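Local coordinates for protein lipase (Pelosinus fermentans, PDB 5AH0) that hydrolyses ester bonds as a zinc-containing lipase of the alpha/beta-hydrolase clan and also breaks down the polyester poly(butylene adipate-co-terephthalate), at residues 74-77 and 78-82; 201-205 and 206-210; 141-144 and 145-148. All coordinates share one frame; numbering follows the deposited sequence.

Interaction 1: residues 74-77 and 78-82; sequences HAHS and TQKGH. With ZN (zinc ion), chain C.
His76 and His82 turn their imidazoles to one zinc ion, each binding it through NE2 at 2.1 Å. The rings are set obliquely, with planes 47° apart, and their NE2 atoms converge because the metal draws both in. CG of His76 lies anti to the backbone N (chi1 174°), which carries the ring off the helix toward the zinc; the ring also stacks on Trp55. One turn on, Lys80 sets its CD methylene over one face of that imidazole, 4.2 Å from the His76 ring centroid, a CH-pi contact displaced toward the rim. Lys80 NZ hydrogen-bonds to Asn232 OD1, and weakly to Gln79 OE1. An alanine in place of Lys80 would probably strip the methylene cover from this part of the His76 ring and leave Asn232 OD1 without its lysine partner. His82 arrives from beyond the helix end. Gly81, with positive phi, is the C-prime residue of a Schellman motif in which His82 N donates to Ser77 O at 2.7 Å, while CB of His82 packs on CB of Ser77 at 3.5 Å. Further back, Thr78 OG1 donates to His74 O at 2.9 Å, nearly in line with the C=O bond. Asp56, from helix 54-66, and Asp233 complete the zinc site. Helix 74-80, at the surface, follows strand 68-71 and precedes strand 85-89 in the chain, the two strands of the small antiparallel sheet.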
loop_
_atom_site.group_PDB
_atom_site.type_symbol
_atom_site.label_atom_id
_atom_site.label_comp_id
_atom_site.label_asym_id
_atom_site.label_seq_id
_atom_site.Cartn_x
_atom_site.Cartn_y
_atom_site.Cartn_z
ATOM N N HIS A 74 -19.900 -10.495 -3.515
ATOM C CA HIS A 74 -21.071 -11.086 -2.880
ATOM C C HIS A 74 -20.681 -12.043 -1.745
ATOM O O HIS A 74 -21.164 -11.913 -0.614
ATOM C CB HIS A 74 -21.927 -11.814 -3.917
ATOM C CG HIS A 74 -23.219 -12.329 -3.368
ATOM N ND1 HIS A 74 -24.125 -11.517 -2.718
ATOM C CD2 HIS A 74 -23.760 -13.570 -3.369
ATOM C CE1 HIS A 74 -25.166 -12.237 -2.342
ATOM N NE2 HIS A 74 -24.971 -13.486 -2.727
ATOM N N ALA A 75 -19.806 -12.996 -2.051
ATOM C CA ALA A 75 -19.346 -13.972 -1.065
ATOM C C ALA A 75 -18.491 -13.334 0.044
ATOM O O ALA A 75 -18.797 -13.474 1.234
ATOM C CB ALA A 75 -18.571 -15.085 -1.757
ATOM N N HIS A 76 -17.422 -12.640 -0.351
ATOM C CA HIS A 76 -16.500 -12.039 0.612
ATOM C C HIS A 76 -17.210 -11.173 1.643
ATOM O O HIS A 76 -16.985 -11.331 2.842
ATOM C CB HIS A 76 -15.438 -11.195 -0.098
ATOM C CG HIS A 76 -14.545 -10.446 0.846
ATOM N ND1 HIS A 76 -13.367 -10.969 1.329
ATOM C CD2 HIS A 76 -14.685 -9.228 1.427
ATOM C CE1 HIS A 76 -12.809 -10.100 2.155
ATOM N NE2 HIS A 76 -13.589 -9.040 2.233
ATOM N N SER A 77 -18.063 -10.268 1.169
ATOM C CA SER A 77 -18.773 -9.334 2.042
ATOM C C SER A 77 -19.527 -10.057 3.137
ATOM O O SER A 77 -19.397 -9.722 4.315
ATOM C CB SER A 77 -19.767 -8.487 1.253
ATOM O OG SER A 77 -19.222 -8.057 0.025
ATOM N N THR A 78 -20.327 -11.038 2.728
ATOM C CA THR A 78 -21.164 -11.797 3.644
ATOM C C THR A 78 -20.334 -12.562 4.663
ATOM O O THR A 78 -20.627 -12.531 5.857
ATOM C CB THR A 78 -22.066 -12.796 2.896
ATOM O OG1 THR A 78 -22.721 -12.134 1.807
ATOM C CG2 THR A 78 -23.113 -13.370 3.840
ATOM N N GLN A 79 -19.307 -13.257 4.184
ATOM C CA GLN A 79 -18.449 -14.050 5.060
ATOM C C GLN A 79 -17.745 -13.195 6.117
ATOM O O GLN A 79 -17.517 -13.640 7.240
ATOM C CB GLN A 79 -17.413 -14.810 4.234
ATOM C CG GLN A 79 -16.329 -15.466 5.067
ATOM C CD GLN A 79 -15.267 -16.131 4.222
ATOM O OE1 GLN A 79 -14.079 -15.817 4.338
ATOM N NE2 GLN A 79 -15.690 -17.065 3.368
ATOM N N LYS A 80 -17.405 -11.965 5.759
ATOM C CA LYS A 80 -16.722 -11.091 6.693
ATOM C C LYS A 80 -17.693 -10.176 7.445
ATOM O O LYS A 80 -17.358 -9.648 8.502
ATOM C CB LYS A 80 -15.676 -10.259 5.959
ATOM C CG LYS A 80 -14.285 -10.852 6.005
ATOM C CD LYS A 80 -14.179 -12.134 5.190
ATOM C CE LYS A 80 -12.785 -12.761 5.285
ATOM N NZ LYS A 80 -12.655 -13.684 6.454
ATOM N N GLY A 81 -18.888 -9.975 6.901
ATOM C CA GLY A 81 -19.846 -9.088 7.536
ATOM C C GLY A 81 -19.721 -7.643 7.084
ATOM O O GLY A 81 -19.626 -6.736 7.911
ATOM N N HIS A 82 -19.722 -7.440 5.766
ATOM C CA HIS A 82 -19.560 -6.120 5.149
ATOM C C HIS A 82 -20.847 -5.386 4.827
ATOM O O HIS A 82 -21.936 -5.809 5.174
ATOM C CB HIS A 82 -18.812 -6.239 3.820
ATOM C CG HIS A 82 -17.324 -6.205 3.932
ATOM N ND1 HIS A 82 -16.670 -5.740 5.048
ATOM C CD2 HIS A 82 -16.363 -6.591 3.060
ATOM C CE1 HIS A 82 -15.364 -5.830 4.854
ATOM N NE2 HIS A 82 -15.153 -6.348 3.657
HETATM ZN ZN ZN C . -13.328 -7.188 3.153
#

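Interaction 2: residues 201-205 and 206-210; sequences KLDQW and GLNRK
Two backbone bonds fold residues 202-207 into a compact turn: Leu207 N donates to Leu202 O at 3.1 Å, and Gly206 N to Asp203 O at 3.0 Å. Leu202 O is gripped twice, since Trp205 N reaches it from the opposite face of the carbonyl plane. The second bond is less directional at its acceptor, with Gly206 N standing well above the plane of the Asp203 carbonyl. Gly206 has positive phi, and a side chain there would run into Trp205 O. The turn brings Leu202 and Leu207 alongside each other, with Leu202 CB 4.0 Å from Leu207 CB, while CG of Leu207 rests 4.4 Å from CB of Trp205. Leu207 owes this position to a chi1 of -69°, with CG anti to its carbonyl carbon. On Asp203 it is OD1 that lies against CB of Asn208, at 3.3 Å; the carboxylate and amide planes stand 85° apart, and the two side chains run almost perpendicular. The other carboxylate oxygen, OD2, forms a salt bridge with Arg87. Trp205 swings its indole away from Leu207 and meets His82 edge-to-face. Gln204 NE2 hydrogen-bonds to Asp56 OD2. This is a 3-10 turn, residues 203-205, closed by a glycine and lying beside the zinc site: Trp205 packs against one zinc-binding histidine, and Gln204 is a second-shell partner of a zinc-binding aspartate.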
loop_
_atom_site.group_PDB
_atom_site.type_symbol
_atom_site.label_atom_id
_atom_site.label_comp_id
_atom_site.label_asym_id
_atom_site.label_seq_id
_atom_site.Cartn_x
_atom_site.Cartn_y
_atom_site.Cartn_z
ATOM N N LYS A 201 -12.076 5.703 6.109
ATOM C CA LYS A 201 -12.805 5.031 5.041
ATOM C C LYS A 201 -13.215 3.622 5.452
ATOM O O LYS A 201 -12.861 2.638 4.796
ATOM C CB LYS A 201 -11.958 5.002 3.766
ATOM C CG LYS A 201 -11.535 6.378 3.288
ATOM C CD LYS A 201 -10.330 6.297 2.365
ATOM C CE LYS A 201 -9.521 7.592 2.378
ATOM N NZ LYS A 201 -8.031 7.319 2.383
ATOM N N LEU A 202 -13.927 3.529 6.568
ATOM C CA LEU A 202 -14.426 2.243 7.039
ATOM C C LEU A 202 -15.945 2.222 7.059
ATOM O O LEU A 202 -16.554 1.749 8.015
ATOM C CB LEU A 202 -13.865 1.937 8.427
ATOM C CG LEU A 202 -12.337 1.882 8.392
ATOM C CD1 LEU A 202 -11.729 1.899 9.776
ATOM C CD2 LEU A 202 -11.904 0.644 7.640
ATOM N N ASP A 203 -16.556 2.718 5.990
ATOM C CA ASP A 203 -18.012 2.829 5.949
ATOM C C ASP A 203 -18.660 1.458 5.745
ATOM O O ASP A 203 -19.821 1.255 6.108
ATOM C CB ASP A 203 -18.456 3.796 4.852
ATOM C CG ASP A 203 -17.697 5.119 4.889
ATOM O OD1 ASP A 203 -16.983 5.387 5.883
ATOM O OD2 ASP A 203 -17.831 5.905 3.926
ATOM N N GLN A 204 -17.904 0.510 5.194
ATOM C CA GLN A 204 -18.403 -0.852 5.035
ATOM C C GLN A 204 -18.431 -1.578 6.377
ATOM O O GLN A 204 -18.830 -2.744 6.462
ATOM C CB GLN A 204 -17.557 -1.635 4.028
ATOM C CG GLN A 204 -16.225 -2.127 4.551
ATOM C CD GLN A 204 -15.111 -1.096 4.399
ATOM O OE1 GLN A 204 -15.331 0.111 4.546
ATOM N NE2 GLN A 204 -13.906 -1.573 4.093
ATOM N N TRP A 205 -18.005 -0.876 7.425
ATOM C CA TRP A 205 -18.120 -1.365 8.794
ATOM C C TRP A 205 -18.983 -0.435 9.642
ATOM O O TRP A 205 -19.082 -0.606 10.849
ATOM C CB TRP A 205 -16.751 -1.498 9.445
ATOM C CG TRP A 205 -15.770 -2.362 8.714
ATOM C CD1 TRP A 205 -14.792 -1.948 7.853
ATOM C CD2 TRP A 205 -15.661 -3.788 8.790
ATOM N NE1 TRP A 205 -14.075 -3.029 7.394
ATOM C CE2 TRP A 205 -14.594 -4.172 7.949
ATOM C CE3 TRP A 205 -16.362 -4.779 9.486
ATOM C CZ2 TRP A 205 -14.211 -5.506 7.790
ATOM C CZ3 TRP A 205 -15.981 -6.104 9.323
ATOM C CH2 TRP A 205 -14.916 -6.454 8.481
ATOM N N GLY A 206 -19.552 0.587 9.015
ATOM C CA GLY A 206 -20.373 1.553 9.724
ATOM C C GLY A 206 -19.572 2.496 10.600
ATOM O O GLY A 206 -20.142 3.274 11.373
ATOM N N LEU A 207 -18.246 2.431 10.482
ATOM C CA LEU A 207 -17.372 3.279 11.284
ATOM C C LEU A 207 -16.956 4.561 10.569
ATOM O O LEU A 207 -15.763 4.833 10.392
ATOM C CB LEU A 207 -16.138 2.492 11.725
ATOM C CG LEU A 207 -16.473 1.406 12.752
ATOM C CD1 LEU A 207 -15.264 0.553 13.099
ATOM C CD2 LEU A 207 -17.056 2.043 14.006
ATOM N N ASN A 208 -17.944 5.348 10.162
ATOM C CA ASN A 208 -17.694 6.652 9.573
ATOM C C ASN A 208 -17.865 7.747 10.618
ATOM O O ASN A 208 -18.654 7.596 11.550
ATOM C CB ASN A 208 -18.623 6.883 8.384
ATOM C CG ASN A 208 -20.069 6.684 8.744
ATOM O OD1 ASN A 208 -20.610 5.587 8.589
ATOM N ND2 ASN A 208 -20.708 7.737 9.244
ATOM N N ARG A 209 -17.135 8.850 10.463
ATOM C CA ARG A 209 -17.191 9.904 11.466
ATOM C C ARG A 209 -18.590 10.471 11.610
ATOM O O ARG A 209 -19.262 10.757 10.622
ATOM C CB ARG A 209 -16.245 11.054 11.148
ATOM C CG ARG A 209 -16.094 11.955 12.357
ATOM C CD ARG A 209 -15.612 13.334 12.016
ATOM N NE ARG A 209 -14.256 13.365 11.499
ATOM C CZ ARG A 209 -13.385 14.314 11.811
ATOM N NH1 ARG A 209 -13.742 15.276 12.659
ATOM N NH2 ARG A 209 -12.164 14.296 11.295
ATOM N N LYS A 210 -19.011 10.639 12.857
ATOM C CA LYS A 210 -20.292 11.252 13.166
ATOM C C LYS A 210 -20.199 12.770 13.031
ATOM O O LYS A 210 -19.100 13.330 13.009
ATOM C CB LYS A 210 -20.731 10.855 14.569
ATOM C CG LYS A 210 -20.612 9.360 14.815
ATOM C CD LYS A 210 -21.351 8.560 13.750
ATOM C CE LYS A 210 -21.307 7.073 14.055
ATOM N NZ LYS A 210 -21.922 6.770 15.374
#

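Interaction 3: residues 141-144 and 145-148; sequences QLSS and LFAG
Leu142 meets Phe146 through a single methyl, CD1, which comes within 4.0 Å of CD2 of the ring. The two side chains cross at about a right angle, and the methyl approaches the phenyl obliquely. A chi1 of 174° sets CG of the leucine opposite its backbone N and brings CD1 to that ring; the side chain also touches Glu134 and Arg135 of helix 132-136. Next comes Ser143, which faces the following residues with both its side chain and its carbonyl. Its CB lies 3.6 Å from CE2 of Phe146; the leucine methyl, near CD2, and the serine CB, near CD2 and CE2, lie on opposite sides of the ring plane. Ser143 OG accepts a weak hydrogen bond from Leu145 N, at 3.5 Å, and its carbonyl O accepts Phe146 N at 3.1 Å, the N-H coming from above the carbonyl plane. That backbone bond spans three residues, as 3-10 geometry requires, and the short 3-10 turn formed here belongs to the loop that leads from helix 132-136 to strand 153-159 of the central parallel sheet of the alpha/beta-hydrolase fold. Ser144 repeats the pattern one step later: its O takes Ala147 N at 3.2 Å, again from above the plane, and also receives Lys150 NZ. Beside that bond, CB of Ala147 lies 3.5 Å from Ser144 O. Leu145, pointing its branch away from this turn, packs on Leu126 and Leu127 of helix 116-129, while Phe146 also rests on Asp71 of strand 68-71.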
loop_
_atom_site.group_PDB
_atom_site.type_symbol
_atom_site.label_atom_id
_atom_site.label_comp_id
_atom_site.label_asym_id
_atom_site.label_seq_id
_atom_site.Cartn_x
_atom_site.Cartn_y
_atom_site.Cartn_z
ATOM N N GLN A 141 -25.552 -9.557 -11.449
ATOM C CA GLN A 141 -24.842 -8.303 -11.326
ATOM C C GLN A 141 -23.532 -8.500 -10.552
ATOM O O GLN A 141 -23.312 -7.861 -9.525
ATOM C CB GLN A 141 -25.737 -7.272 -10.637
ATOM C CG GLN A 141 -25.778 -5.928 -11.318
ATOM C CD GLN A 141 -26.541 -4.897 -10.516
ATOM O OE1 GLN A 141 -25.945 -4.088 -9.800
ATOM N NE2 GLN A 141 -27.869 -4.927 -10.620
ATOM N N LEU A 142 -22.692 -9.419 -11.025
ATOM C CA LEU A 142 -21.370 -9.664 -10.439
ATOM C C LEU A 142 -20.349 -8.612 -10.896
ATOM O O LEU A 142 -20.407 -8.146 -12.037
ATOM C CB LEU A 142 -20.885 -11.067 -10.813
ATOM C CG LEU A 142 -19.471 -11.481 -10.412
ATOM C CD1 LEU A 142 -19.388 -11.738 -8.911
ATOM C CD2 LEU A 142 -19.010 -12.695 -11.198
ATOM N N SER A 143 -19.412 -8.241 -10.017
ATOM C CA SER A 143 -18.377 -7.275 -10.389
ATOM C C SER A 143 -17.422 -7.815 -11.441
ATOM O O SER A 143 -16.905 -8.926 -11.313
ATOM C CB SER A 143 -17.557 -6.832 -9.186
ATOM O OG SER A 143 -16.529 -5.950 -9.619
ATOM N N SER A 144 -17.175 -7.000 -12.463
ATOM C CA SER A 144 -16.322 -7.376 -13.585
ATOM C C SER A 144 -14.913 -7.818 -13.169
ATOM O O SER A 144 -14.272 -8.608 -13.866
ATOM C CB SER A 144 -16.225 -6.200 -14.561
ATOM O OG SER A 144 -15.286 -6.447 -15.591
ATOM N N LEU A 145 -14.446 -7.325 -12.025
ATOM C CA LEU A 145 -13.128 -7.684 -11.525
ATOM C C LEU A 145 -12.941 -9.197 -11.399
ATOM O O LEU A 145 -11.854 -9.718 -11.660
ATOM C CB LEU A 145 -12.869 -7.018 -10.172
ATOM C CG LEU A 145 -11.506 -7.335 -9.549
ATOM C CD1 LEU A 145 -10.364 -6.952 -10.498
ATOM C CD2 LEU A 145 -11.344 -6.661 -8.190
ATOM N N PHE A 146 -14.003 -9.899 -11.010
ATOM C CA PHE A 146 -13.899 -11.326 -10.700
ATOM C C PHE A 146 -14.051 -12.258 -11.902
ATOM O O PHE A 146 -13.997 -13.478 -11.750
ATOM C CB PHE A 146 -14.929 -11.696 -9.630
ATOM C CG PHE A 146 -14.857 -10.833 -8.405
ATOM C CD1 PHE A 146 -13.783 -10.929 -7.536
ATOM C CD2 PHE A 146 -15.857 -9.922 -8.122
ATOM C CE1 PHE A 146 -13.704 -10.122 -6.405
ATOM C CE2 PHE A 146 -15.794 -9.123 -6.992
ATOM C CZ PHE A 146 -14.713 -9.220 -6.132
ATOM N N ALA A 147 -14.232 -11.698 -13.092
ATOM C CA ALA A 147 -14.309 -12.530 -14.296
ATOM C C ALA A 147 -12.991 -13.264 -14.534
ATOM O O ALA A 147 -12.944 -14.500 -14.539
ATOM C CB ALA A 147 -14.674 -11.686 -15.515
ATOM N N GLY A 148 -11.929 -12.478 -14.717
ATOM C CA GLY A 148 -10.602 -12.984 -15.025
ATOM C C GLY A 148 -10.156 -12.608 -16.434
ATOM O O GLY A 148 -10.833 -11.861 -17.143
#

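Overall arrangement
All three contacts are local turns toward the periphery of one chain, but their settings differ. Interaction 1 is a surface contact governed by metal coordination and a helix end; interactions 2 and 3 are partly buried loop turns, each with a 3-10 element held by backbone bonds and apolar side chains. Interactions 1 and 2 touch directly: CE1 of His82 lies 3.2 Å from CZ2 of Trp205, so Trp205 packs directly on a zinc ligand. Interaction 3 touches neither, its nearest atoms lying about 6 Å from interaction 1 and about 13 Å from interaction 2. It shares a neighbour with interaction 1, however, since Glu134 of helix 132-136 meets both.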